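Local coordinates for protein nitrite transporter NirC (PDB 4FC4) that conducts nitrite across the bacterial cytoplasmic membrane in both directions, as a pentameric ion channel of the formate/nitrite transporter family, at residues T151-K156 with I222-L227; L143-A148 with T203-S208; G115-A120 with S208-H213; M85-G90 with A103-T108; I67-V72 with W162-A167. All coordinates share one frame; numbering follows the deposited sequence.

Contact 1 of 5, residues T151-K156 with I222-L227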
# COMPACT_ATOMS: atom_id res chain seq x y z
N THR B 151 2.57 34.29 -16.20
CA THR B 151 2.96 34.45 -14.82
C THR B 151 2.49 33.23 -14.09
O THR B 151 3.28 32.56 -13.38
CB THR B 151 2.27 35.68 -14.26
OG1 THR B 151 3.06 36.81 -14.58
CG2 THR B 151 2.11 35.58 -12.75
N VAL B 152 1.22 32.92 -14.34
CA VAL B 152 0.55 31.78 -13.79
C VAL B 152 1.34 30.55 -14.20
O VAL B 152 1.68 29.71 -13.34
CB VAL B 152 -0.98 31.75 -14.17
CG1 VAL B 152 -1.60 30.35 -14.03
CG2 VAL B 152 -1.77 32.83 -13.37
N LEU B 153 1.71 30.49 -15.48
CA LEU B 153 2.38 29.27 -15.98
C LEU B 153 3.77 29.09 -15.39
O LEU B 153 4.16 27.98 -15.01
CB LEU B 153 2.40 29.23 -17.52
CG LEU B 153 1.05 28.93 -18.17
CD1 LEU B 153 1.20 28.78 -19.66
CD2 LEU B 153 0.41 27.68 -17.62
N PHE B 154 4.49 30.20 -15.26
CA PHE B 154 5.82 30.16 -14.66
C PHE B 154 5.80 29.59 -13.23
O PHE B 154 6.50 28.64 -12.91
CB PHE B 154 6.37 31.56 -14.65
CG PHE B 154 7.74 31.68 -14.09
CD1 PHE B 154 8.86 31.53 -14.93
CD2 PHE B 154 7.92 31.99 -12.73
CE1 PHE B 154 10.15 31.63 -14.42
CE2 PHE B 154 9.20 32.11 -12.22
CZ PHE B 154 10.32 31.93 -13.06
N PHE B 155 4.96 30.18 -12.39
CA PHE B 155 4.95 29.86 -10.99
C PHE B 155 4.38 28.45 -10.73
O PHE B 155 4.82 27.73 -9.80
CB PHE B 155 4.28 30.99 -10.27
CG PHE B 155 5.17 32.15 -10.10
CD1 PHE B 155 6.34 32.02 -9.33
CD2 PHE B 155 4.93 33.35 -10.76
CE1 PHE B 155 7.21 33.10 -9.19
CE2 PHE B 155 5.78 34.43 -10.60
CZ PHE B 155 6.93 34.32 -9.81
N LYS B 156 3.46 28.03 -11.59
CA LYS B 156 3.01 26.67 -11.53
C LYS B 156 4.08 25.69 -11.94
O LYS B 156 4.18 24.56 -11.37
CB LYS B 156 1.76 26.49 -12.35
CG LYS B 156 0.56 26.57 -11.47
CD LYS B 156 -0.52 27.25 -12.24
CE LYS B 156 -1.47 26.23 -12.80
NZ LYS B 156 -2.82 26.82 -12.63
N ILE B 222 0.87 26.19 -27.87
CA ILE B 222 1.73 25.15 -27.29
C ILE B 222 3.10 25.72 -26.90
O ILE B 222 3.56 25.52 -25.78
CB ILE B 222 1.86 23.91 -28.18
CG1 ILE B 222 0.50 23.20 -28.30
CG2 ILE B 222 2.89 22.94 -27.58
CD1 ILE B 222 0.40 22.19 -29.43
N GLY B 223 3.72 26.48 -27.79
CA GLY B 223 5.02 27.06 -27.52
C GLY B 223 5.00 28.03 -26.36
O GLY B 223 5.93 28.07 -25.55
N HIS B 224 3.93 28.82 -26.28
CA HIS B 224 3.66 29.71 -25.14
C HIS B 224 3.71 29.00 -23.80
O HIS B 224 4.44 29.43 -22.91
CB HIS B 224 2.32 30.44 -25.32
CG HIS B 224 1.95 31.30 -24.14
ND1 HIS B 224 2.52 32.50 -23.92
CD2 HIS B 224 1.09 31.09 -23.10
CE1 HIS B 224 2.02 33.04 -22.80
NE2 HIS B 224 1.16 32.18 -22.29
N ASN B 225 2.93 27.93 -23.64
CA ASN B 225 2.99 27.12 -22.37
C ASN B 225 4.37 26.51 -22.09
O ASN B 225 4.92 26.72 -21.02
CB ASN B 225 1.95 26.01 -22.37
CG ASN B 225 2.04 25.10 -21.12
OD1 ASN B 225 2.93 24.26 -21.01
ND2 ASN B 225 1.08 25.28 -20.18
N LEU B 226 4.94 25.77 -23.06
CA LEU B 226 6.27 25.16 -22.93
C LEU B 226 7.36 26.19 -22.55
O LEU B 226 8.19 25.89 -21.67
CB LEU B 226 6.64 24.32 -24.18
CG LEU B 226 5.80 23.05 -24.46
CD1 LEU B 226 6.41 22.21 -25.59
CD2 LEU B 226 5.65 22.18 -23.20
N LEU B 227 7.32 27.40 -23.13
CA LEU B 227 8.29 28.44 -22.73
C LEU B 227 8.25 28.76 -21.24
O LEU B 227 9.21 28.51 -20.53
CB LEU B 227 8.18 29.72 -23.55
CG LEU B 227 9.11 30.86 -23.11
CD1 LEU B 227 10.59 30.46 -23.25
CD2 LEU B 227 8.82 32.16 -23.88
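Leu153 CD1 approaches the imidazole of His224 at its CD2 corner, 4.1 Å away. It comes in obliquely. The other flat group it meets is the side-chain amide of Asn225. Both leucine methyls gather there, with Leu153 CD1 3.5 Å from Asn225 ND2 and Leu153 CD2 3.6 Å from the same nitrogen. Away from the contact, one face of the Phe155 ring carries Phe154 CD2, 3.6 Å above its centre.

This is helix-helix packing within the aquaporin-like fold of the formate/nitrite transporters. It joins helix 150-172 to helix 219-248, the last helix of the chain. The backbones come close, with Leu153 CA and Asn225 CA 6.8 Å apart. Leu153 points toward its partner helix and supplies every contact from its own segment. His224 and Asn225 both hold CG anti to the backbone N (chi1 176° and 177°). This brings the ends of the two side chains nearer to Leu153, His224 by CD2 and Asn225 by ND2. The leucine and asparagine side chains meet at about a right angle.

The polar ends are held by other groups. His224 NE2 bonds to Ala148 O, and Trp228 meets the imidazole edge-to-face. Asn225 ND2 is gripped twice, by Glu196 OE1 and by Lys145 O, which should limit rotation of the amide. Another flank of segment 151-156 lies at a subunit interface, where Phe155 meets Trp125 of a second subunit. Back at the contact, Leu153 CD1 also rests on the backbone of the partner helix, 3.6 Å from Asn225 CA.

Contact 2 of 5, residues L143-A148 with T203-S208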
# COMPACT_ATOMS: atom_id res chain seq x y z
N LEU B 143 -5.96 23.03 -24.14
CA LEU B 143 -6.33 24.40 -24.54
C LEU B 143 -6.22 25.35 -23.33
O LEU B 143 -5.58 26.38 -23.43
CB LEU B 143 -7.71 24.45 -25.22
CG LEU B 143 -8.36 25.83 -25.45
CD1 LEU B 143 -7.64 26.62 -26.54
CD2 LEU B 143 -9.87 25.73 -25.77
N ALA B 144 -6.75 24.94 -22.17
CA ALA B 144 -6.66 25.78 -20.97
C ALA B 144 -5.18 26.04 -20.62
O ALA B 144 -4.80 27.15 -20.21
CB ALA B 144 -7.48 25.23 -19.78
N LYS B 145 -4.32 25.03 -20.84
CA LYS B 145 -2.90 25.20 -20.51
C LYS B 145 -2.26 26.20 -21.46
O LYS B 145 -1.34 26.90 -21.06
CB LYS B 145 -2.14 23.90 -20.53
CG LYS B 145 -2.35 23.00 -19.32
CD LYS B 145 -1.91 21.58 -19.66
CE LYS B 145 -1.94 20.63 -18.49
NZ LYS B 145 -1.00 21.08 -17.46
N THR B 146 -2.77 26.27 -22.70
CA THR B 146 -2.10 27.09 -23.71
C THR B 146 -2.46 28.56 -23.67
O THR B 146 -1.68 29.39 -24.14
CB THR B 146 -2.38 26.60 -25.16
OG1 THR B 146 -3.78 26.77 -25.47
CG2 THR B 146 -1.94 25.15 -25.34
N THR B 147 -3.67 28.87 -23.21
CA THR B 147 -4.12 30.29 -23.16
C THR B 147 -3.90 30.94 -21.79
O THR B 147 -4.17 32.11 -21.65
CB THR B 147 -5.61 30.44 -23.52
OG1 THR B 147 -6.37 29.76 -22.52
CG2 THR B 147 -5.91 29.84 -24.88
N ALA B 148 -3.45 30.16 -20.79
CA ALA B 148 -3.11 30.64 -19.45
C ALA B 148 -2.02 31.77 -19.42
O ALA B 148 -1.10 31.75 -20.23
CB ALA B 148 -2.72 29.44 -18.56
N THR B 203 3.68 15.66 -24.05
CA THR B 203 2.84 14.55 -24.50
C THR B 203 1.38 15.03 -24.62
O THR B 203 0.67 14.75 -25.58
CB THR B 203 2.94 13.29 -23.58
OG1 THR B 203 4.23 12.66 -23.74
CG2 THR B 203 1.91 12.25 -24.01
N LEU B 204 0.90 15.78 -23.63
CA LEU B 204 -0.49 16.20 -23.66
C LEU B 204 -0.70 17.02 -24.92
O LEU B 204 -1.70 16.82 -25.65
CB LEU B 204 -0.84 17.03 -22.44
CG LEU B 204 -2.30 17.44 -22.49
CD1 LEU B 204 -3.25 16.24 -22.38
CD2 LEU B 204 -2.46 18.47 -21.39
N PHE B 205 0.24 17.94 -25.19
CA PHE B 205 0.09 18.81 -26.32
C PHE B 205 0.07 18.05 -27.62
O PHE B 205 -0.64 18.45 -28.55
CB PHE B 205 1.11 19.94 -26.33
CG PHE B 205 0.90 20.95 -25.22
CD1 PHE B 205 -0.36 21.35 -24.85
CD2 PHE B 205 1.98 21.48 -24.52
CE1 PHE B 205 -0.54 22.27 -23.82
CE2 PHE B 205 1.80 22.41 -23.50
CZ PHE B 205 0.53 22.80 -23.14
N ALA B 206 0.79 16.92 -27.68
CA ALA B 206 0.95 16.19 -28.94
C ALA B 206 -0.35 15.38 -29.17
O ALA B 206 -0.93 15.35 -30.28
CB ALA B 206 2.23 15.35 -28.94
N LEU B 207 -0.83 14.77 -28.09
CA LEU B 207 -2.10 14.06 -28.08
C LEU B 207 -3.28 14.93 -28.53
O LEU B 207 -4.07 14.52 -29.38
CB LEU B 207 -2.37 13.56 -26.66
CG LEU B 207 -1.55 12.39 -26.15
CD1 LEU B 207 -1.95 12.15 -24.71
CD2 LEU B 207 -1.74 11.13 -27.03
N SER B 208 -3.42 16.12 -27.97
CA SER B 208 -4.46 16.99 -28.45
C SER B 208 -4.20 17.39 -29.92
O SER B 208 -5.14 17.44 -30.74
CB SER B 208 -4.65 18.21 -27.56
OG SER B 208 -5.73 18.96 -28.08
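Thr146 CG2 touches Phe205 CE1 at 3.5 Å, and Lys145 CB lies 3.9 Å from Phe205 CZ. The lysine carbon sits at the ring edge, near the ring plane. The threonine methyl comes in obliquely, and its side chain and the phenylalanine slide past each other in opposite directions. A third touch is made further along the lysine, where Lys145 CD meets Leu204 CD2 at 3.6 Å. These two side chains cross at about a right angle.

The contact sets the end of the short helix 137-147 against helix 198-209, the second half of an interrupted membrane helix of the formate/nitrite channel fold. The two short axes come no closer than 11.0 Å, at an angle of 117°. Phe205 and Lys145 reach across.

Lys145 does so with its aliphatic part. Its chain runs extended as far as CE and bends only at the last torsion. NZ then forms a salt bridge with Glu196 OE2, from the loop just before helix 198-209. The charge is thus anchored beyond the apolar touch. Phe205 also packs against Ile222 and Leu226 of helix 219-248, and its carbonyl oxygen bonds to Tyr217 OH.

Thr146 is fixed from its own helix. With chi1 at 66°, OG1 lies between the backbone N and the carbonyl carbon, while CG2 stands beside the N and meets the ring. Leu143 O takes three donors: Thr146 N, Thr147 N and the threonine hydroxyl. Thr146 OG1 reaches Leu143 O at 2.7 Å, in the carbonyl plane on a lone pair, with a C=O...O angle of 122°.

Contact 3 of 5, residues G115-A120 with S208-H213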
# COMPACT_ATOMS: atom_id res chain seq x y z
N GLY B 115 10.64 11.99 -27.57
CA GLY B 115 10.07 10.77 -26.98
C GLY B 115 8.60 10.99 -26.69
O GLY B 115 7.78 10.06 -26.80
N SER B 116 8.28 12.24 -26.34
CA SER B 116 6.92 12.65 -26.10
C SER B 116 6.07 12.63 -27.36
O SER B 116 5.03 12.03 -27.37
CB SER B 116 6.88 14.04 -25.48
OG SER B 116 7.43 14.06 -24.18
N VAL B 117 6.52 13.30 -28.43
CA VAL B 117 5.76 13.32 -29.68
C VAL B 117 5.61 11.89 -30.14
O VAL B 117 4.57 11.46 -30.67
CB VAL B 117 6.50 14.13 -30.76
CG1 VAL B 117 5.91 13.88 -32.14
CG2 VAL B 117 6.49 15.62 -30.42
N PHE B 118 6.67 11.11 -29.90
CA PHE B 118 6.68 9.74 -30.40
C PHE B 118 5.69 8.83 -29.69
O PHE B 118 4.96 8.07 -30.37
CB PHE B 118 8.08 9.16 -30.37
CG PHE B 118 8.16 7.66 -30.67
CD1 PHE B 118 8.09 7.19 -31.99
CD2 PHE B 118 8.36 6.75 -29.63
CE1 PHE B 118 8.21 5.83 -32.25
CE2 PHE B 118 8.50 5.39 -29.90
CZ PHE B 118 8.41 4.93 -31.21
N VAL B 119 5.63 8.88 -28.35
CA VAL B 119 4.64 8.02 -27.65
C VAL B 119 3.20 8.50 -28.03
O VAL B 119 2.25 7.69 -28.11
CB VAL B 119 4.88 8.00 -26.11
CG1 VAL B 119 4.53 9.38 -25.53
CG2 VAL B 119 4.07 6.88 -25.41
N ALA B 120 3.05 9.80 -28.33
CA ALA B 120 1.72 10.30 -28.72
C ALA B 120 1.30 9.75 -30.10
O ALA B 120 0.13 9.32 -30.31
CB ALA B 120 1.66 11.84 -28.67
N SER B 208 -3.42 16.12 -27.97
CA SER B 208 -4.46 16.99 -28.45
C SER B 208 -4.20 17.39 -29.92
O SER B 208 -5.14 17.44 -30.74
CB SER B 208 -4.65 18.21 -27.56
OG SER B 208 -5.73 18.96 -28.08
N TRP B 209 -2.93 17.63 -30.26
CA TRP B 209 -2.59 18.04 -31.63
C TRP B 209 -2.99 17.01 -32.65
O TRP B 209 -3.53 17.36 -33.72
CB TRP B 209 -1.10 18.39 -31.77
CG TRP B 209 -0.78 19.02 -33.10
CD1 TRP B 209 -0.03 18.47 -34.14
CD2 TRP B 209 -1.21 20.34 -33.60
NE1 TRP B 209 0.04 19.33 -35.22
CE2 TRP B 209 -0.64 20.47 -34.97
CE3 TRP B 209 -1.97 21.40 -33.08
CZ2 TRP B 209 -0.84 21.62 -35.75
CZ3 TRP B 209 -2.16 22.55 -33.88
CH2 TRP B 209 -1.60 22.65 -35.19
N PHE B 210 -2.74 15.73 -32.33
CA PHE B 210 -3.05 14.65 -33.27
C PHE B 210 -4.53 14.28 -33.23
O PHE B 210 -4.97 13.41 -33.93
CB PHE B 210 -2.20 13.39 -33.03
CG PHE B 210 -0.70 13.60 -33.10
CD1 PHE B 210 -0.13 14.41 -34.11
CD2 PHE B 210 0.15 12.96 -32.17
CE1 PHE B 210 1.25 14.62 -34.15
CE2 PHE B 210 1.52 13.14 -32.22
CZ PHE B 210 2.08 13.97 -33.21
N GLY B 211 -5.32 14.92 -32.39
CA GLY B 211 -6.71 14.53 -32.27
C GLY B 211 -7.58 15.63 -32.81
O GLY B 211 -7.09 16.54 -33.49
N HIS B 212 -8.86 15.55 -32.46
CA HIS B 212 -9.87 16.43 -32.94
C HIS B 212 -9.89 17.63 -32.00
O HIS B 212 -10.81 17.80 -31.20
CB HIS B 212 -11.17 15.63 -32.93
CG HIS B 212 -12.37 16.32 -33.57
ND1 HIS B 212 -12.30 17.03 -34.71
CD2 HIS B 212 -13.73 16.35 -33.18
CE1 HIS B 212 -13.53 17.51 -35.02
NE2 HIS B 212 -14.39 17.09 -34.07
N HIS B 213 -8.86 18.47 -32.05
CA HIS B 213 -8.80 19.68 -31.21
C HIS B 213 -9.56 20.84 -31.85
O HIS B 213 -9.81 20.82 -33.05
CB HIS B 213 -7.36 20.09 -30.97
CG HIS B 213 -6.59 20.34 -32.24
ND1 HIS B 213 -6.60 21.53 -32.87
CD2 HIS B 213 -5.81 19.48 -33.03
CE1 HIS B 213 -5.86 21.46 -34.01
NE2 HIS B 213 -5.38 20.21 -34.11
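The helical bond from Val119 N to Gly115 O, 2.9 Å long, is the shortest polar bond here; it helps to stiffen the turn that presents Val117 and Ala120 to Phe210. Phe210 meets this turn with the edge of its ring. Val117 O lies in the ring plane, 3.8 Å from Phe210 CE2. Ala120 CB approaches the same ring carbon, also at 3.8 Å and near the plane. Val117 CG1 touches Phe210 CZ at 4.0 Å, and the two side chains cross at about a right angle. Phe210 CB points toward segment 115-120, and with CG anti to the carbonyl carbon (chi1 -58°) the ring is led on in that direction.

The contact links helix 98-125 of the formate/nitrite transporter fold to segment 208-213, which runs on from helix 198-209. Gly211 N still bonds back to Ser208 O. His212 is then the centre of an inverse gamma turn. Beyond it, His213 NE2 lies over one face of Trp209, 3.7 Å above the plane and offset toward the rim. Phe118, on another side of helix 98-125, meets Phe240 of a third subunit edge-to-face.

Contact 4 of 5, residues M85-G90 with A103-T108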
# COMPACT_ATOMS: atom_id res chain seq x y z
N MET B 85 18.29 20.36 -11.68
CA MET B 85 18.93 20.14 -10.35
C MET B 85 20.32 19.50 -10.42
O MET B 85 21.25 20.04 -9.81
CB MET B 85 18.06 19.30 -9.42
CG MET B 85 18.62 19.07 -8.01
SD MET B 85 17.40 18.09 -7.05
CE MET B 85 17.64 16.44 -7.69
N PHE B 86 20.47 18.41 -11.18
CA PHE B 86 21.70 17.62 -11.14
C PHE B 86 22.87 18.49 -11.60
O PHE B 86 23.96 18.57 -10.94
CB PHE B 86 21.58 16.36 -12.05
CG PHE B 86 20.71 15.24 -11.50
CD1 PHE B 86 20.96 14.67 -10.24
CD2 PHE B 86 19.65 14.72 -12.26
CE1 PHE B 86 20.16 13.62 -9.75
CE2 PHE B 86 18.84 13.68 -11.77
CZ PHE B 86 19.09 13.13 -10.52
N LEU B 87 22.64 19.12 -12.75
CA LEU B 87 23.65 19.93 -13.38
C LEU B 87 24.03 21.13 -12.53
O LEU B 87 25.18 21.53 -12.51
CB LEU B 87 23.23 20.32 -14.79
CG LEU B 87 22.92 19.14 -15.71
CD1 LEU B 87 22.64 19.65 -17.11
CD2 LEU B 87 24.08 18.15 -15.78
N THR B 88 23.08 21.67 -11.77
CA THR B 88 23.34 22.82 -10.92
C THR B 88 24.36 22.42 -9.86
O THR B 88 25.43 23.07 -9.71
CB THR B 88 22.03 23.35 -10.28
OG1 THR B 88 21.27 24.04 -11.29
CG2 THR B 88 22.31 24.28 -9.11
N LEU B 89 24.02 21.34 -9.14
CA LEU B 89 24.88 20.75 -8.13
C LEU B 89 26.22 20.37 -8.73
O LEU B 89 27.25 20.53 -8.08
CB LEU B 89 24.20 19.54 -7.44
CG LEU B 89 23.02 20.00 -6.56
CD1 LEU B 89 22.21 18.87 -5.96
CD2 LEU B 89 23.53 20.89 -5.44
N GLY B 90 26.22 19.87 -9.97
CA GLY B 90 27.49 19.58 -10.69
C GLY B 90 28.37 20.81 -10.89
O GLY B 90 29.59 20.77 -10.61
N ALA B 103 25.03 23.75 -22.25
CA ALA B 103 25.04 23.04 -23.52
C ALA B 103 24.15 21.77 -23.47
O ALA B 103 23.59 21.33 -24.47
CB ALA B 103 26.46 22.70 -23.88
N ILE B 104 24.00 21.21 -22.28
CA ILE B 104 23.31 19.97 -22.14
C ILE B 104 21.79 20.11 -21.98
O ILE B 104 21.03 19.38 -22.64
CB ILE B 104 23.93 19.17 -20.96
CG1 ILE B 104 25.40 18.79 -21.31
CG2 ILE B 104 23.05 17.99 -20.62
CD1 ILE B 104 26.09 17.95 -20.25
N LEU B 105 21.35 21.03 -21.11
CA LEU B 105 19.93 21.18 -20.78
C LEU B 105 19.02 21.24 -22.04
O LEU B 105 18.02 20.53 -22.09
CB LEU B 105 19.66 22.38 -19.84
CG LEU B 105 19.99 22.19 -18.37
CD1 LEU B 105 19.83 23.52 -17.67
CD2 LEU B 105 19.11 21.10 -17.68
N PRO B 106 19.37 22.09 -23.05
CA PRO B 106 18.50 22.17 -24.25
C PRO B 106 18.43 20.84 -25.04
O PRO B 106 17.36 20.49 -25.59
CB PRO B 106 19.17 23.30 -25.11
CG PRO B 106 20.52 23.56 -24.49
CD PRO B 106 20.39 23.16 -23.03
N GLN B 107 19.56 20.14 -25.14
CA GLN B 107 19.56 18.79 -25.70
C GLN B 107 18.61 17.83 -24.95
O GLN B 107 17.86 17.07 -25.61
CB GLN B 107 20.92 18.16 -25.61
CG GLN B 107 22.07 18.92 -26.25
CD GLN B 107 23.26 17.98 -26.45
OE1 GLN B 107 24.20 18.34 -27.12
NE2 GLN B 107 23.19 16.73 -25.86
N THR B 108 18.66 17.82 -23.62
CA THR B 108 17.85 16.86 -22.86
C THR B 108 16.39 17.20 -23.17
O THR B 108 15.57 16.34 -23.43
CB THR B 108 18.10 16.94 -21.34
OG1 THR B 108 19.51 17.00 -21.07
CG2 THR B 108 17.45 15.70 -20.60
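Leu87 holds CG anti to its carbonyl carbon (chi1 -58°) and then runs straight on to CD1 (chi2 -175°), which carries that methyl out to Ile104 and Leu105. Ile104 turns CG2 anti to its backbone N, toward the same spot. Leu105 starts off at an angle to the contact, but its end comes nearer.

The arrangement joins two consecutive helices of the formate/nitrite channel fold, 80-93 and 98-125. A short connection turns the chain back between them. Helix 80-93 follows the loop that interrupts a membrane helix after helix 67-75. The backbones stay well apart, with 8.4 Å between Leu87 CA and Leu105 CA.

Leu87 CD1 makes every close touch from its segment. It meets both partners, 3.9 Å from Ile104 CG2 and 3.9 Å from Leu105 CD2. Leu87 and Leu105 slide past each other in opposite directions. All three residues are buried, and the touch is purely apolar.

Segment 103-108 is kinked at Pro106, whose nitrogen makes no bond to the preceding turn. Thr108 OG1, one turn after Ile104, bonds to ND1 of His83, which lies on helix 80-93, so this bond also joins the two helices. Phe27 of helix 24-51 packs against Ile104, and Leu105 also rests on Phe80 and Thr84. At the end of Leu87, CD1 also lies 3.9 Å from Leu105 CG.

Contact 5 of 5, residues I67-V72 with W162-A167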
# COMPACT_ATOMS: atom_id res chain seq x y z
N ILE B 67 3.51 6.31 -11.92
CA ILE B 67 4.26 5.49 -12.87
C ILE B 67 5.23 6.37 -13.68
O ILE B 67 6.34 5.92 -14.01
CB ILE B 67 3.30 4.66 -13.76
CG1 ILE B 67 4.09 3.89 -14.83
CG2 ILE B 67 2.27 5.58 -14.37
CD1 ILE B 67 3.35 2.75 -15.45
N ALA B 68 4.86 7.61 -13.94
CA ALA B 68 5.64 8.44 -14.89
C ALA B 68 7.09 8.59 -14.41
O ALA B 68 8.02 8.29 -15.14
CB ALA B 68 5.01 9.85 -15.11
N LEU B 69 7.28 9.05 -13.18
CA LEU B 69 8.64 9.26 -12.67
C LEU B 69 9.25 7.97 -12.18
O LEU B 69 10.49 7.84 -12.18
CB LEU B 69 8.66 10.33 -11.62
CG LEU B 69 10.05 10.85 -11.28
CD1 LEU B 69 10.75 11.60 -12.44
CD2 LEU B 69 9.87 11.72 -10.04
N THR B 70 8.40 7.02 -11.78
CA THR B 70 8.88 5.69 -11.45
C THR B 70 9.63 5.04 -12.62
O THR B 70 10.74 4.55 -12.41
CB THR B 70 7.75 4.77 -11.02
OG1 THR B 70 7.05 5.37 -9.91
CG2 THR B 70 8.30 3.42 -10.67
N LEU B 71 9.04 5.08 -13.82
CA LEU B 71 9.72 4.66 -15.05
C LEU B 71 11.01 5.41 -15.25
O LEU B 71 12.04 4.83 -15.39
CB LEU B 71 8.80 4.81 -16.30
CG LEU B 71 7.53 3.92 -16.37
CD1 LEU B 71 6.71 4.21 -17.63
CD2 LEU B 71 7.85 2.42 -16.23
N VAL B 72 10.93 6.73 -15.31
CA VAL B 72 12.11 7.56 -15.53
C VAL B 72 13.26 7.17 -14.58
O VAL B 72 14.39 7.00 -15.04
CB VAL B 72 11.75 9.09 -15.39
CG1 VAL B 72 13.01 9.97 -15.39
CG2 VAL B 72 10.84 9.53 -16.55
N TRP B 162 9.78 21.80 -8.12
CA TRP B 162 10.08 21.65 -6.71
C TRP B 162 9.72 20.25 -6.33
O TRP B 162 10.56 19.51 -5.81
CB TRP B 162 9.28 22.65 -5.88
CG TRP B 162 10.05 23.06 -4.64
CD1 TRP B 162 11.20 22.46 -4.12
CD2 TRP B 162 9.75 24.15 -3.71
NE1 TRP B 162 11.62 23.08 -2.99
CE2 TRP B 162 10.79 24.11 -2.68
CE3 TRP B 162 8.79 25.15 -3.66
CZ2 TRP B 162 10.85 25.06 -1.63
CZ3 TRP B 162 8.83 26.09 -2.60
CH2 TRP B 162 9.83 26.03 -1.60
N LEU B 163 8.46 19.86 -6.62
CA LEU B 163 7.93 18.62 -6.13
C LEU B 163 8.60 17.43 -6.86
O LEU B 163 8.98 16.45 -6.24
CB LEU B 163 6.38 18.56 -6.24
CG LEU B 163 5.72 19.19 -5.02
CD1 LEU B 163 4.23 19.53 -5.22
CD2 LEU B 163 5.92 18.27 -3.79
N VAL B 164 8.76 17.53 -8.18
CA VAL B 164 9.37 16.45 -8.94
C VAL B 164 10.88 16.27 -8.57
O VAL B 164 11.33 15.12 -8.34
CB VAL B 164 9.15 16.64 -10.46
CG1 VAL B 164 9.80 15.49 -11.25
CG2 VAL B 164 7.67 16.79 -10.73
N CYS B 165 11.65 17.38 -8.53
CA CYS B 165 12.99 17.33 -7.92
C CYS B 165 13.01 16.85 -6.47
O CYS B 165 13.96 16.19 -6.06
CB CYS B 165 13.70 18.65 -8.04
SG CYS B 165 14.21 18.91 -9.75
N LEU B 166 11.98 17.17 -5.68
CA LEU B 166 11.92 16.63 -4.34
C LEU B 166 11.81 15.09 -4.37
O LEU B 166 12.43 14.41 -3.55
CB LEU B 166 10.79 17.28 -3.52
CG LEU B 166 11.28 18.60 -2.90
CD1 LEU B 166 10.13 19.57 -2.60
CD2 LEU B 166 12.16 18.37 -1.67
N ALA B 167 11.06 14.55 -5.35
CA ALA B 167 10.91 13.12 -5.50
C ALA B 167 12.26 12.52 -5.89
O ALA B 167 12.70 11.52 -5.34
CB ALA B 167 9.84 12.83 -6.54
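Segments 67-72 and 162-167, both helical, come nearest at Leu69 and Val164, whose CA atoms are 8.1 Å apart. Leu69 reaches across this gap. Its CG is anti to the backbone N (chi1 -166°), and with the second torsion at 66° this brings CD2 to Val164 and Ala167. Leu69 CD2 settles against residues one turn apart, 3.7 Å from Ala167 CB and 4.0 Å from Val164 CG1. Leu69 CD1 is only marginally in touch, 4.2 Å from Val164 CG1. The leucine and valine side chains cross obliquely. The small Ala167, whose CB points toward Leu69, lets the leucine methyl come close to the helix.

Helix 67-75 is the piece of an interrupted membrane helix that precedes a loop, a feature of the formate/nitrite transporter fold. Leu79 of that loop also packs on Leu69. Helix 177-192 closes in from another direction, with Ile183 on Leu69, Phe190 on Val164 and Cys186 on Ala167. Neighbouring subunits pack on other residues of these segments, Trp185 of a third subunit on Thr70 and Tyr37 of a second on Leu166.

All three touching residues are buried and aliphatic. The contact therefore rests on van der Waals fit and burial of apolar surface. It has no directional bond across it, and the alignment of the two segments here is probably set by shape.

Contacts 1, 2 and 3 form a connected group. Contacts 1 and 2, centres 11 Å apart, are joined by two probable hydrogen bonds, Asn225 ND2 to Lys145 O at 3.0 Å and His224 NE2 to Ala148 O at 3.1 Å. Contacts 2 and 3, centres 10 Å apart, share Ser208. Contacts 4 and 5, 17 Å between centres, touch where Met85 SD meets Cys165 CB at 3.9 Å. Contacts 2 and 4 lie on opposite sides of the chain centre, their centres about 26 Å apart. Helix 150-172 joins the groups through contacts 1 and 5, and helix 98-125 through contacts 3 and 4. Contacts 1 and 5 touch the second subunit, contacts 3 and 5 the third.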